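Local coordinates for conserved uncharacterized protein (predicted phosphoesterase COG0622) (Streptococcus pneumoniae, PDB 3CK2) that binds a pair of manganese ions and probably hydrolyses phosphate esters, as a member of the calcineurin-like phosphoesterase superfamily, at residues 5-10 against 73-78. Residues are numbered along the deposited sequence; the frame is centred on the assembly and turned at random.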
loop_
_atom_site.group_PDB
_atom_site.type_symbol
_atom_site.label_atom_id
_atom_site.label_comp_id
_atom_site.label_asym_id
_atom_site.label_seq_id
_atom_site.Cartn_x
_atom_site.Cartn_y
_atom_site.Cartn_z
ATOM N N ALA A 5 -6.410 19.428 -5.766
ATOM C CA ALA A 5 -6.963 18.577 -6.812
ATOM C C ALA A 5 -6.939 17.157 -6.276
ATOM O O ALA A 5 -6.057 16.795 -5.502
ATOM C CB ALA A 5 -6.181 18.697 -8.139
ATOM N N LYS A 6 -7.933 16.369 -6.675
ATOM C CA LYS A 6 -8.096 15.017 -6.187
ATOM C C LYS A 6 -6.932 14.165 -6.660
ATOM O O LYS A 6 -6.429 14.346 -7.764
ATOM C CB LYS A 6 -9.430 14.433 -6.649
ATOM C CG LYS A 6 -9.711 13.030 -6.119
ATOM C CD LYS A 6 -11.183 12.645 -6.253
ATOM C CE LYS A 6 -11.337 11.208 -6.802
ATOM N NZ LYS A 6 -11.673 11.131 -8.277
ATOM N N GLN A 7 -6.473 13.276 -5.782
ATOM C CA GLN A 7 -5.418 12.335 -6.094
ATOM C C GLN A 7 -5.983 10.929 -5.995
ATOM O O GLN A 7 -6.992 10.691 -5.317
ATOM C CB GLN A 7 -4.270 12.480 -5.108
ATOM C CG GLN A 7 -3.604 13.848 -5.096
ATOM C CD GLN A 7 -2.718 14.038 -3.882
ATOM O OE1 GLN A 7 -2.944 13.435 -2.831
ATOM N NE2 GLN A 7 -1.711 14.860 -4.019
ATOM N N THR A 8 -5.351 10.024 -6.728
ATOM C CA THR A 8 -5.657 8.614 -6.689
ATOM C C THR A 8 -4.323 7.878 -6.577
ATOM O O THR A 8 -3.386 8.154 -7.328
ATOM C CB THR A 8 -6.407 8.142 -7.946
ATOM O OG1 THR A 8 -7.631 8.859 -8.050
ATOM C CG2 THR A 8 -6.669 6.615 -7.895
ATOM N N ILE A 9 -4.233 6.973 -5.608
ATOM C CA ILE A 9 -3.069 6.109 -5.506
ATOM C C ILE A 9 -3.536 4.660 -5.557
ATOM O O ILE A 9 -4.686 4.336 -5.206
ATOM C CB ILE A 9 -2.194 6.426 -4.226
ATOM C CG1 ILE A 9 -2.963 6.096 -2.930
ATOM C CG2 ILE A 9 -1.648 7.900 -4.272
ATOM C CD1 ILE A 9 -2.089 6.109 -1.684
ATOM N N ILE A 10 -2.648 3.827 -6.076
ATOM C CA ILE A 10 -2.823 2.374 -6.178
ATOM C C ILE A 10 -1.753 1.738 -5.307
ATOM O O ILE A 10 -0.556 2.091 -5.420
ATOM C CB ILE A 10 -2.736 1.844 -7.669
ATOM C CG1 ILE A 10 -3.878 2.437 -8.530
ATOM C CG2 ILE A 10 -2.803 0.281 -7.696
ATOM C CD1 ILE A 10 -5.363 1.996 -8.060
ATOM N N THR A 73 7.005 9.437 0.399
ATOM C CA THR A 73 6.575 9.945 -0.874
ATOM C C THR A 73 5.668 11.143 -0.618
ATOM O O THR A 73 4.634 11.025 -0.028
ATOM C CB THR A 73 5.854 8.884 -1.683
ATOM O OG1 THR A 73 6.712 7.780 -1.888
ATOM C CG2 THR A 73 5.511 9.394 -2.997
ATOM N N GLU A 74 6.102 12.315 -1.026
ATOM C CA GLU A 74 5.314 13.503 -0.810
ATOM C C GLU A 74 4.608 13.765 -2.086
ATOM O O GLU A 74 5.214 13.904 -3.115
ATOM C CB GLU A 74 6.151 14.683 -0.369
ATOM C CG GLU A 74 7.229 14.301 0.583
ATOM C CD GLU A 74 7.296 15.149 1.814
ATOM O OE1 GLU A 74 8.215 14.934 2.602
ATOM O OE2 GLU A 74 6.451 16.025 2.000
ATOM N N LEU A 75 3.299 13.769 -2.010
ATOM C CA LEU A 75 2.497 13.862 -3.183
ATOM C C LEU A 75 1.701 15.110 -3.001
ATOM O O LEU A 75 0.764 15.134 -2.232
ATOM C CB LEU A 75 1.595 12.642 -3.255
ATOM C CG LEU A 75 1.401 11.917 -4.557
ATOM C CD1 LEU A 75 2.649 11.529 -5.161
ATOM C CD2 LEU A 75 0.578 10.736 -4.331
ATOM N N GLY A 76 2.114 16.168 -3.678
ATOM C CA GLY A 76 1.606 17.483 -3.390
ATOM C C GLY A 76 1.595 17.722 -1.909
ATOM O O GLY A 76 2.597 17.642 -1.253
ATOM N N SER A 77 0.424 17.986 -1.383
ATOM C CA SER A 77 0.219 18.265 0.033
ATOM C C SER A 77 0.004 17.004 0.875
ATOM O O SER A 77 -0.202 17.102 2.090
ATOM C CB SER A 77 -0.967 19.213 0.197
ATOM O OG SER A 77 -2.148 18.545 -0.181
ATOM N N THR A 78 0.079 15.827 0.237
ATOM C CA THR A 78 -0.114 14.542 0.895
ATOM C C THR A 78 1.197 13.798 1.147
ATOM O O THR A 78 1.824 13.317 0.211
ATOM C CB THR A 78 -0.996 13.657 0.032
ATOM O OG1 THR A 78 -2.222 14.342 -0.209
ATOM C CG2 THR A 78 -1.264 12.292 0.712
#
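The carboxamide of Gln7 grips the tight turn at 75-78 with both of its polar atoms. Gln7 NE2 gives a hydrogen bond to the backbone O of Leu75 (3.1 Å), with an N-H...O angle of 157°. The acceptor lies close to the amide plane of Gln7, whereas NE2 stands well above the plane of the Leu75 carbonyl. Gln7 OE1 accepts from Thr78 OG1 at 2.9 Å, the hydroxyl tilted modestly from the amide plane, so the two bonds together fix the flip of the amide. CG of Gln7 is anti to its own carbonyl carbon (chi1 -61°), and the chain beyond runs extended toward the turn.

Leu75 O has a second donor, Thr78 N at 2.7 Å, which arrives from the opposite face of the carbonyl. That bond closes a type II' turn at Gly76-Ser77, where Gly76 has positive phi, and Leu75 N returns a bond to Thr78 O, the paired bonds of a two-residue beta hairpin. Two residues beyond Gln7, on the same face of the strand, Ile9 CG2 meets Leu75 CD2 at 3.6 Å.

Backbone pairing with Ile150 anchors Gln7, while Ala35 packs against both Ile9 and Leu75. Strand 7-12 is central in one mixed sheet; 70-75 and 78-83 form a hairpin at the margin of the other. Their side chains meet between the layers, as expected of the alpha/beta/beta/alpha sandwich of calcineurin-like phosphoesterases.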